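Local coordinates for protein 2-oxoadipate dioxygenase/decarboxylase, chloroplastic/amyloplastic (PDB 6W1K) that catalyses the oxygen-dependent decarboxylation and hydroxylation of 2-oxoadipate to (R)-2-hydroxyglutarate, an iron(II)-dependent step of plant lysine catabolism, at residues G237-S242 with V296-K301; Y57-F62 with D292-G297. All coordinates share one frame; numbering follows the deposited sequence.

Interaction 1: residues G237-S242 with V296-K301; sequences GLLQQS and VGNADK. With OOG (2-oxoadipic acid), chain F.
Asn298, in the first turn of helix 296-302, reaches across to Leu239 and Gln241 beside the 2-oxoadipate pocket. The strand 239-243 belongs to the mixed sheet of this glyoxalase-clan enzyme, and the helix packs against the strand next to the bound substrate. Helix residue Asn298 makes both hydrogen bonds of the contact through a single nitrogen. Its CG lies beside the backbone N (chi1 -67°), which turns the amide toward the strand. Asn298 ND2 gives one bond to OE1 of Gln241, 3.0 Å long and fairly straight. The same Asn298 ND2 gives a second to the backbone O of Leu239, 3.3 Å away. It is more bent, and the nitrogen stands above that carbonyl's plane, 57° out of it. Both acceptors lie in the amide plane of Asn298, while the two side-chain amides are turned 49° apart. Asn298 ND2 also lies 4.0 Å from CG of Leu239. With OE1 of Gln241 accepting from Asn298 and NE2 donating to Glu267, a metal ligand, the flip of the Gln241 amide is probably set. NE2 also makes a weak bond to O3 of the 2-oxoadipate. Asn298 thus probably helps, as a second-shell residue, to position a substrate-binding one. Next along the helix, Ala299 sets its methyl CB 3.2 Å from O4 of the same substrate carboxylate.

Interaction 2: residues Y57-F62 with D292-G297; sequences YDHFAF and DGFEVG. With NI (nickel (II) ion), chain E; OOG (2-oxoadipic acid), chain F.
The His59 imidazole has the edge of the Phe294 ring standing over one face. Atom CE1 of Phe294 lies above the centre of the imidazole and is 3.6 Å from His59 ND1. This is a T-shaped (edge-to-face) pair, with ring planes at 87° and centroids 4.8 Å apart. CZ of Phe294 adds a contact nearer the root of the histidine, 3.9 Å from its CB. At the edge of the imidazole, in its plane, sits the carboxylate of Asp58. Asp58 OD1 accepts a nearly straight hydrogen bond from His59 ND1, 2.6 Å long, through the anti lone pair. The His-carboxylate bond and the bond from NE2 to the metal together hold the rotation of the ring; the carboxylate probably also polarises the imidazole. The site is the metal centre of a glyoxalase-clan fold, here holding nickel, where the enzyme uses iron(II). His59 NE2 binds the nickel at 2.1 Å, and His195 and Glu267 complete the protein ligands. The 2-oxoadipate chelates the nickel through its carboxylate O3 and, at 2.1 Å, its keto oxygen O5. His59 keeps CG between its backbone N and carbonyl carbon (chi1 63°), which swings the ring off strand 57-65 toward the metal. An alanine in place of Phe294 would probably open a gap over the imidazole and leave that face without its aromatic partner. Trp101 and Phe123 also meet the Phe294 ring edge-to-face. Arg271 makes a cation-pi contact with that ring and a salt bridge to OD2 of Asp58. CD1 of Phe294 comes within 3.9 Å of substrate atom O4.

In the fold
The two contacts have centres about 9 Å apart and meet around the same bound 2-oxoadipate. Strand 57-65 comes early in the chain and strand 239-243 late, yet both belong to the same mixed sheet. Their partners follow at residues 292-301. There, the loop used by interaction 2 runs directly into helix 296-302, used by interaction 1, and Val296 and Gly297 are common to both segments. The two contacts also touch directly: Leu239 CD2 packs 3.8 Å from Phe294 CA. One late stretch of chain therefore lines part of the site, bringing an aromatic ring to a metal ligand and a helix to a substrate-binding glutamine.

Interaction 1: residues G237-S242 with V296-K301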
loop_
_atom_site.group_PDB
_atom_site.type_symbol
_atom_site.label_atom_id
_atom_site.label_comp_id
_atom_site.label_asym_id
_atom_site.label_seq_id
_atom_site.Cartn_x
_atom_site.Cartn_y
_atom_site.Cartn_z
ATOM N N GLY A 237 -17.801 2.448 11.074
ATOM C CA GLY A 237 -17.023 2.561 12.287
ATOM C C GLY A 237 -15.975 1.489 12.509
ATOM O O GLY A 237 -15.214 1.599 13.477
ATOM N N LEU A 238 -15.880 0.481 11.633
ATOM C CA LEU A 238 -15.093 -0.723 11.892
ATOM C C LEU A 238 -13.700 -0.713 11.278
ATOM O O LEU A 238 -12.861 -1.536 11.670
ATOM C CB LEU A 238 -15.853 -1.951 11.371
ATOM C CG LEU A 238 -17.296 -2.030 11.887
ATOM C CD1 LEU A 238 -17.991 -3.275 11.343
ATOM C CD2 LEU A 238 -17.378 -1.996 13.417
ATOM N N LEU A 239 -13.422 0.186 10.340
ATOM C CA LEU A 239 -12.101 0.292 9.742
ATOM C C LEU A 239 -11.574 1.689 10.030
ATOM O O LEU A 239 -12.153 2.683 9.574
ATOM C CB LEU A 239 -12.154 0.008 8.249
ATOM C CG LEU A 239 -10.815 0.220 7.530
ATOM C CD1 LEU A 239 -9.721 -0.743 8.062
ATOM C CD2 LEU A 239 -11.047 0.029 6.021
ATOM N N GLN A 240 -10.498 1.760 10.804
ATOM C CA GLN A 240 -9.909 3.022 11.233
ATOM C C GLN A 240 -8.445 3.044 10.819
ATOM O O GLN A 240 -7.685 2.118 11.128
ATOM C CB GLN A 240 -10.071 3.201 12.747
ATOM C CG GLN A 240 -11.454 2.810 13.249
ATOM C CD GLN A 240 -11.751 3.307 14.664
ATOM O OE1 GLN A 240 -10.869 3.805 15.366
ATOM N NE2 GLN A 240 -13.002 3.156 15.089
ATOM N N GLN A 241 -8.046 4.096 10.111
ATOM C CA GLN A 241 -6.740 4.100 9.460
ATOM C C GLN A 241 -6.055 5.433 9.667
ATOM O O GLN A 241 -6.711 6.478 9.703
ATOM C CB GLN A 241 -6.881 3.812 7.979
ATOM C CG GLN A 241 -7.434 2.434 7.648
ATOM C CD GLN A 241 -7.762 2.308 6.177
ATOM O OE1 GLN A 241 -8.890 2.551 5.742
ATOM N NE2 GLN A 241 -6.770 1.911 5.399
ATOM N N SER A 242 -4.738 5.378 9.854
ATOM C CA SER A 242 -3.887 6.565 9.902
ATOM C C SER A 242 -2.614 6.257 9.121
ATOM O O SER A 242 -2.315 5.096 8.821
ATOM C CB SER A 242 -3.577 6.975 11.344
ATOM O OG SER A 242 -2.957 5.915 12.036
ATOM N N VAL A 296 -13.809 3.465 0.410
ATOM C CA VAL A 296 -13.467 4.510 -0.551
ATOM C C VAL A 296 -13.185 5.827 0.163
ATOM O O VAL A 296 -12.200 6.508 -0.137
ATOM C CB VAL A 296 -14.598 4.642 -1.590
ATOM C CG1 VAL A 296 -15.943 4.941 -0.867
ATOM C CG2 VAL A 296 -14.238 5.718 -2.608
ATOM N N GLY A 297 -14.029 6.201 1.135
ATOM C CA GLY A 297 -13.824 7.451 1.854
ATOM C C GLY A 297 -12.467 7.544 2.535
ATOM O O GLY A 297 -11.765 8.553 2.417
ATOM N N ASN A 298 -12.083 6.499 3.275
ATOM C CA ASN A 298 -10.751 6.466 3.882
ATOM C C ASN A 298 -9.659 6.545 2.820
ATOM O O ASN A 298 -8.762 7.395 2.881
ATOM C CB ASN A 298 -10.568 5.180 4.705
ATOM C CG ASN A 298 -11.457 5.139 5.929
ATOM O OD1 ASN A 298 -12.301 5.993 6.104
ATOM N ND2 ASN A 298 -11.225 4.168 6.804
ATOM N N ALA A 299 -9.691 5.616 1.868
ATOM C CA ALA A 299 -8.616 5.517 0.897
ATOM C C ALA A 299 -8.390 6.841 0.192
ATOM O O ALA A 299 -7.246 7.224 -0.056
ATOM C CB ALA A 299 -8.960 4.436 -0.120
ATOM N N ASP A 300 -9.482 7.538 -0.156
ATOM C CA ASP A 300 -9.364 8.793 -0.887
ATOM C C ASP A 300 -8.424 9.754 -0.180
ATOM O O ASP A 300 -7.636 10.437 -0.829
ATOM C CB ASP A 300 -10.741 9.438 -1.078
ATOM C CG ASP A 300 -10.729 10.599 -2.077
ATOM O OD1 ASP A 300 -9.967 10.563 -3.067
ATOM O OD2 ASP A 300 -11.508 11.559 -1.880
ATOM N N LYS A 301 -8.461 9.797 1.151
ATOM C CA LYS A 301 -7.649 10.755 1.892
ATOM C C LYS A 301 -6.253 10.219 2.183
ATOM O O LYS A 301 -5.297 10.996 2.294
ATOM C CB LYS A 301 -8.355 11.128 3.200
ATOM C CG LYS A 301 -9.774 11.709 3.028
ATOM C CD LYS A 301 -9.722 13.148 2.454
ATOM C CE LYS A 301 -11.129 13.709 2.130
ATOM N NZ LYS A 301 -11.359 13.876 0.657
HETATM C C2 OOG F . -3.129 3.657 -1.594
HETATM C C3 OOG F . -4.025 4.451 -0.641
HETATM C C4 OOG F . -5.259 3.624 -0.264
HETATM C C6 OOG F . -5.955 2.296 1.919
HETATM O O4 OOG F . -7.175 2.532 1.734
HETATM O O3 OOG F . -5.575 1.811 3.008
HETATM C C5 OOG F . -4.938 2.601 0.826
HETATM C C1 OOG F . -2.004 4.523 -2.179
HETATM O O1 OOG F . -1.429 4.172 -3.150
HETATM O O2 OOG F . -1.629 5.730 -1.586
HETATM O O5 OOG F . -3.903 2.034 0.831
#

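Interaction 2: residues Y57-F62 with D292-G297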
loop_
_atom_site.group_PDB
_atom_site.type_symbol
_atom_site.label_atom_id
_atom_site.label_comp_id
_atom_site.label_asym_id
_atom_site.label_seq_id
_atom_site.Cartn_x
_atom_site.Cartn_y
_atom_site.Cartn_z
ATOM N N TYR A 57 1.573 -7.278 8.960
ATOM C CA TYR A 57 1.307 -6.351 7.883
ATOM C C TYR A 57 -0.123 -6.531 7.420
ATOM O O TYR A 57 -0.493 -7.605 6.949
ATOM C CB TYR A 57 2.274 -6.589 6.742
ATOM C CG TYR A 57 3.683 -6.147 7.045
ATOM C CD1 TYR A 57 3.938 -5.090 7.914
ATOM C CD2 TYR A 57 4.762 -6.759 6.428
ATOM C CE1 TYR A 57 5.243 -4.657 8.156
ATOM C CE2 TYR A 57 6.080 -6.328 6.671
ATOM C CZ TYR A 57 6.304 -5.280 7.533
ATOM O OH TYR A 57 7.582 -4.837 7.780
ATOM N N ASP A 58 -0.919 -5.479 7.555
ATOM C CA ASP A 58 -2.327 -5.551 7.161
ATOM C C ASP A 58 -2.459 -5.641 5.649
ATOM O O ASP A 58 -3.221 -6.465 5.120
ATOM C CB ASP A 58 -3.046 -4.317 7.682
ATOM C CG ASP A 58 -4.524 -4.308 7.332
ATOM O OD1 ASP A 58 -4.906 -3.892 6.203
ATOM O OD2 ASP A 58 -5.296 -4.748 8.187
ATOM N N HIS A 59 -1.731 -4.783 4.940
ATOM C CA HIS A 59 -1.689 -4.811 3.482
ATOM C C HIS A 59 -0.458 -4.078 2.949
ATOM O O HIS A 59 0.194 -3.299 3.648
ATOM C CB HIS A 59 -2.972 -4.211 2.882
ATOM C CG HIS A 59 -3.198 -2.762 3.206
ATOM N ND1 HIS A 59 -3.816 -2.348 4.361
ATOM C CD2 HIS A 59 -2.948 -1.625 2.489
ATOM C CE1 HIS A 59 -3.915 -1.027 4.366
ATOM N NE2 HIS A 59 -3.405 -0.567 3.241
ATOM N N PHE A 60 -0.131 -4.390 1.695
ATOM C CA PHE A 60 0.841 -3.712 0.855
ATOM C C PHE A 60 0.045 -2.930 -0.180
ATOM O O PHE A 60 -1.013 -3.392 -0.601
ATOM C CB PHE A 60 1.724 -4.711 0.111
ATOM C CG PHE A 60 2.872 -5.274 0.896
ATOM C CD1 PHE A 60 2.974 -5.090 2.268
ATOM C CD2 PHE A 60 3.858 -6.011 0.239
ATOM C CE1 PHE A 60 4.017 -5.595 2.970
ATOM C CE2 PHE A 60 4.939 -6.510 0.938
ATOM C CZ PHE A 60 5.004 -6.312 2.326
ATOM N N ALA A 61 0.558 -1.775 -0.634
ATOM C CA ALA A 61 -0.135 -1.001 -1.669
ATOM C C ALA A 61 0.848 -0.592 -2.771
ATOM O O ALA A 61 2.035 -0.401 -2.512
ATOM C CB ALA A 61 -0.828 0.225 -1.077
ATOM N N PHE A 62 0.357 -0.563 -4.010
ATOM C CA PHE A 62 1.153 -0.250 -5.199
ATOM C C PHE A 62 0.353 0.701 -6.084
ATOM O O PHE A 62 -0.880 0.676 -6.078
ATOM C CB PHE A 62 1.532 -1.507 -6.029
ATOM C CG PHE A 62 2.292 -2.554 -5.256
ATOM C CD1 PHE A 62 1.620 -3.525 -4.523
ATOM C CD2 PHE A 62 3.668 -2.566 -5.262
ATOM C CE1 PHE A 62 2.334 -4.467 -3.820
ATOM C CE2 PHE A 62 4.401 -3.509 -4.568
ATOM C CZ PHE A 62 3.728 -4.473 -3.857
ATOM N N ASP A 292 -13.282 -6.639 7.084
ATOM C CA ASP A 292 -12.318 -6.880 6.027
ATOM C C ASP A 292 -12.432 -5.810 4.943
ATOM O O ASP A 292 -13.355 -4.998 4.911
ATOM C CB ASP A 292 -12.505 -8.277 5.424
ATOM C CG ASP A 292 -11.218 -8.820 4.798
ATOM O OD1 ASP A 292 -10.208 -8.055 4.739
ATOM O OD2 ASP A 292 -11.233 -10.007 4.362
ATOM N N GLY A 293 -11.449 -5.809 4.059
ATOM C CA GLY A 293 -11.506 -4.943 2.904
ATOM C C GLY A 293 -11.144 -3.501 3.235
ATOM O O GLY A 293 -10.424 -3.209 4.195
ATOM N N PHE A 294 -11.684 -2.591 2.434
ATOM C CA PHE A 294 -11.234 -1.198 2.412
ATOM C C PHE A 294 -12.456 -0.302 2.248
ATOM O O PHE A 294 -13.585 -0.778 2.129
ATOM C CB PHE A 294 -10.207 -0.990 1.300
ATOM C CG PHE A 294 -8.951 -1.795 1.485
ATOM C CD1 PHE A 294 -7.855 -1.251 2.138
ATOM C CD2 PHE A 294 -8.881 -3.100 1.023
ATOM C CE1 PHE A 294 -6.717 -2.003 2.321
ATOM C CE2 PHE A 294 -7.745 -3.868 1.190
ATOM C CZ PHE A 294 -6.654 -3.320 1.824
ATOM N N GLU A 295 -12.239 1.007 2.261
ATOM C CA GLU A 295 -13.358 1.947 2.240
ATOM C C GLU A 295 -12.973 3.151 1.400
ATOM O O GLU A 295 -11.939 3.783 1.642
ATOM C CB GLU A 295 -13.749 2.360 3.666
ATOM C CG GLU A 295 -15.213 2.803 3.784
ATOM C CD GLU A 295 -15.377 4.269 3.429
ATOM O OE1 GLU A 295 -14.471 5.045 3.796
ATOM O OE2 GLU A 295 -16.392 4.652 2.792
ATOM N N VAL A 296 -13.809 3.465 0.410
ATOM C CA VAL A 296 -13.467 4.510 -0.551
ATOM C C VAL A 296 -13.185 5.827 0.163
ATOM O O VAL A 296 -12.200 6.508 -0.137
ATOM C CB VAL A 296 -14.598 4.642 -1.590
ATOM C CG1 VAL A 296 -15.943 4.941 -0.867
ATOM C CG2 VAL A 296 -14.238 5.718 -2.608
ATOM N N GLY A 297 -14.029 6.201 1.135
ATOM C CA GLY A 297 -13.824 7.451 1.854
ATOM C C GLY A 297 -12.467 7.544 2.535
ATOM O O GLY A 297 -11.765 8.553 2.417
HETATM NI NI NI E . -3.264 1.465 2.779
HETATM C C2 OOG F . -3.129 3.657 -1.594
HETATM C C3 OOG F . -4.025 4.451 -0.641
HETATM C C4 OOG F . -5.259 3.624 -0.264
HETATM C C6 OOG F . -5.955 2.296 1.919
HETATM O O4 OOG F . -7.175 2.532 1.734
HETATM O O3 OOG F . -5.575 1.811 3.008
HETATM C C5 OOG F . -4.938 2.601 0.826
HETATM C C1 OOG F . -2.004 4.523 -2.179
HETATM O O1 OOG F . -1.429 4.172 -3.150
HETATM O O2 OOG F . -1.629 5.730 -1.586
HETATM O O5 OOG F . -3.903 2.034 0.831
#